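Local coordinates for putative exported protein (Peptoclostridium difficile, PDB 5TTA), which is of unknown function but is predicted to be exported and contains a DUF5780 domain of the E-set clan, at residues 228-231 with 232-236. Numbering follows the deposited sequence.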
ATOM      1  N   ASN A 228      23.767 -22.310  14.465  1.00 27.32           N
ATOM      2  CA  ASN A 228      24.323 -22.990  15.633  1.00 33.89           C
ATOM      3  C   ASN A 228      23.522 -22.671  16.883  1.00 28.31           C
ATOM      4  O   ASN A 228      23.258 -23.556  17.709  1.00 28.18           O
ATOM      5  CB  ASN A 228      25.787 -22.583  15.864  1.00 35.09           C
ATOM      6  CG  ASN A 228      26.718 -23.057  14.773  1.00 50.44           C
ATOM      7  OD1 ASN A 228      26.421 -24.005  14.043  1.00 45.19           O
ATOM      8  ND2 ASN A 228      27.870 -22.398  14.661  1.00 57.11           N
ATOM      9  N   TRP A 229      23.159 -21.398  17.053  1.00 25.40           N
ATOM     10  CA  TRP A 229      22.390 -20.995  18.226  1.00 25.09           C
ATOM     11  C   TRP A 229      21.053 -21.735  18.261  1.00 22.59           C
ATOM     12  O   TRP A 229      20.677 -22.325  19.278  1.00 23.75           O
ATOM     13  CB  TRP A 229      22.190 -19.470  18.196  1.00 21.56           C
ATOM     14  CG  TRP A 229      21.299 -18.908  19.263  1.00 22.87           C
ATOM     15  CD1 TRP A 229      21.674 -18.463  20.500  1.00 22.92           C
ATOM     16  CD2 TRP A 229      19.879 -18.735  19.188  1.00 24.14           C
ATOM     17  NE1 TRP A 229      20.571 -18.027  21.199  1.00 26.20           N
ATOM     18  CE2 TRP A 229      19.460 -18.166  20.413  1.00 26.37           C
ATOM     19  CE3 TRP A 229      18.922 -18.970  18.186  1.00 17.87           C
ATOM     20  CZ2 TRP A 229      18.116 -17.838  20.671  1.00 26.52           C
ATOM     21  CZ3 TRP A 229      17.601 -18.659  18.440  1.00 22.28           C
ATOM     22  CH2 TRP A 229      17.207 -18.088  19.681  1.00 25.69           C
ATOM     23  N   LEU A 230      20.342 -21.743  17.137  1.00 24.96           N
ATOM     24  CA  LEU A 230      19.059 -22.423  17.081  1.00 22.22           C
ATOM     25  C   LEU A 230      19.222 -23.905  17.393  1.00 21.78           C
ATOM     26  O   LEU A 230      18.446 -24.477  18.164  1.00 29.98           O
ATOM     27  CB  LEU A 230      18.425 -22.206  15.712  1.00 20.91           C
ATOM     28  CG  LEU A 230      16.966 -22.629  15.579  1.00 26.86           C
ATOM     29  CD1 LEU A 230      16.074 -21.713  16.432  1.00 24.11           C
ATOM     30  CD2 LEU A 230      16.523 -22.597  14.111  1.00 29.39           C
ATOM     31  N   LYS A 231      20.255 -24.537  16.833  1.00 25.84           N
ATOM     32  CA  LYS A 231      20.442 -25.962  17.076  1.00 26.93           C
ATOM     33  C   LYS A 231      20.801 -26.235  18.540  1.00 26.09           C
ATOM     34  O   LYS A 231      20.330 -27.216  19.124  1.00 29.30           O
ATOM     35  CB  LYS A 231      21.506 -26.512  16.119  1.00 26.21           C
ATOM     36  CG  LYS A 231      21.770 -28.025  16.242  1.00 35.83           C
ATOM     37  CD  LYS A 231      20.467 -28.833  16.270  1.00 51.80           C
ATOM     38  CE  LYS A 231      19.662 -28.696  14.977  1.00 57.28           C
ATOM     39  NZ  LYS A 231      18.496 -29.626  14.943  1.00 62.42           N
ATOM     40  N   SER A 232      21.605 -25.366  19.156  1.00 25.98           N
ATOM     41  CA  SER A 232      21.988 -25.584  20.549  1.00 30.18           C
ATOM     42  C   SER A 232      20.818 -25.432  21.516  1.00 29.23           C
ATOM     43  O   SER A 232      20.773 -26.119  22.546  1.00 27.86           O
ATOM     44  CB  SER A 232      23.093 -24.611  20.939  1.00 39.60           C
ATOM     45  OG  SER A 232      24.257 -24.843  20.175  1.00 38.91           O
ATOM     46  N   PHE A 233      19.879 -24.539  21.228  1.00 24.90           N
ATOM     47  CA  PHE A 233      18.869 -24.168  22.209  1.00 28.25           C
ATOM     48  C   PHE A 233      17.463 -24.675  21.908  1.00 22.26           C
ATOM     49  O   PHE A 233      16.744 -25.001  22.844  1.00 22.74           O
ATOM     50  CB  PHE A 233      18.810 -22.636  22.362  1.00 20.66           C
ATOM     51  CG  PHE A 233      19.988 -22.035  23.105  1.00 21.88           C
ATOM     52  CD1 PHE A 233      20.871 -21.172  22.462  1.00 31.55           C
ATOM     53  CD2 PHE A 233      20.192 -22.309  24.453  1.00 26.53           C
ATOM     54  CE1 PHE A 233      21.956 -20.597  23.145  1.00 27.07           C
ATOM     55  CE2 PHE A 233      21.271 -21.744  25.136  1.00 33.35           C
ATOM     56  CZ  PHE A 233      22.144 -20.874  24.478  1.00 26.94           C
ATOM     57  N   GLN A 234      17.011 -24.706  20.649  1.00 26.19           N
ATOM     58  CA  GLN A 234      15.576 -24.872  20.394  1.00 29.49           C
ATOM     59  C   GLN A 234      15.122 -26.259  20.828  1.00 32.10           C
ATOM     60  O   GLN A 234      15.677 -27.275  20.385  1.00 29.78           O
ATOM     61  CB  GLN A 234      15.226 -24.641  18.924  1.00 31.71           C
ATOM     62  CG  GLN A 234      13.781 -25.073  18.607  1.00 31.41           C
ATOM     63  CD  GLN A 234      13.287 -24.636  17.242  1.00 34.75           C
ATOM     64  OE1 GLN A 234      12.137 -24.193  17.088  1.00 34.30           O
ATOM     65  NE2 GLN A 234      14.130 -24.792  16.236  1.00 36.61           N
ATOM     66  N   GLY A 235      14.127 -26.293  21.718  1.00 23.55           N
ATOM     67  CA  GLY A 235      13.631 -27.525  22.288  1.00 26.92           C
ATOM     68  C   GLY A 235      14.572 -28.254  23.228  1.00 26.72           C
ATOM     69  O   GLY A 235      14.342 -29.426  23.509  1.00 28.96           O
ATOM     70  N   LYS A 236      15.603 -27.591  23.753  1.00 22.96           N
ATOM     71  CA  LYS A 236      16.561 -28.215  24.661  1.00 30.18           C
ATOM     72  C   LYS A 236      16.481 -27.579  26.042  1.00 26.52           C
ATOM     73  O   LYS A 236      16.266 -26.372  26.167  1.00 24.55           O
ATOM     74  CB  LYS A 236      17.991 -28.063  24.149  1.00 34.67           C
ATOM     75  CG  LYS A 236      18.176 -28.338  22.678  1.00 45.32           C
ATOM     76  CD  LYS A 236      18.329 -29.818  22.405  1.00 52.40           C
ATOM     77  CE  LYS A 236      19.224 -30.058  21.185  1.00 60.20           C
ATOM     78  NZ  LYS A 236      20.694 -29.813  21.438  1.00 66.40           N
TER
HETATM   79  O   HOH W   1      17.714 -27.799  18.647  1.00 25.84           O
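Trp229 and Phe233, one helical turn apart, meet obliquely, their side chains crossing at about a right angle. CD1 of Phe233 lies over one face of the indole, offset toward its rim, and comes within 3.4 Å of Trp229 NE1. The phenyl ring and the five-membered ring are inclined at 57°, with centroids 4.8 Å apart. Trp229 carries CG anti to its own nitrogen (chi1 174°), whereas Phe233 has CG anti to its carbonyl carbon, and these different settings bring the two rings together. Both rings rest on the antiparallel sheet, Trp229 on Thr78, Leu80 and Cys209 and Phe233 on Leu80, Tyr82 and Ile207; the indole NE1 is hydrogen-bonded to Tyr246 OH. Gln234 instead runs side by side with Leu230, its extended chain bringing NE2 to 3.6 Å from Leu230 CG, while OE1 is bound by Ser131 OG.

The pairs span the last turn of helix 226-233, which ends in a type II beta turn from Phe233 to Lys236 with Gly235 at positive phi. On the more exposed side, Asn228 O accepts two bonds from Ser232, from opposite faces of its carbonyl plane: N at 2.8 Å and OG at 3.0 Å, the hydroxyl standing 37° out of that plane. A water lies 2.7 Å from both Lys231 O and Gln234 O, between the helix end and the turn.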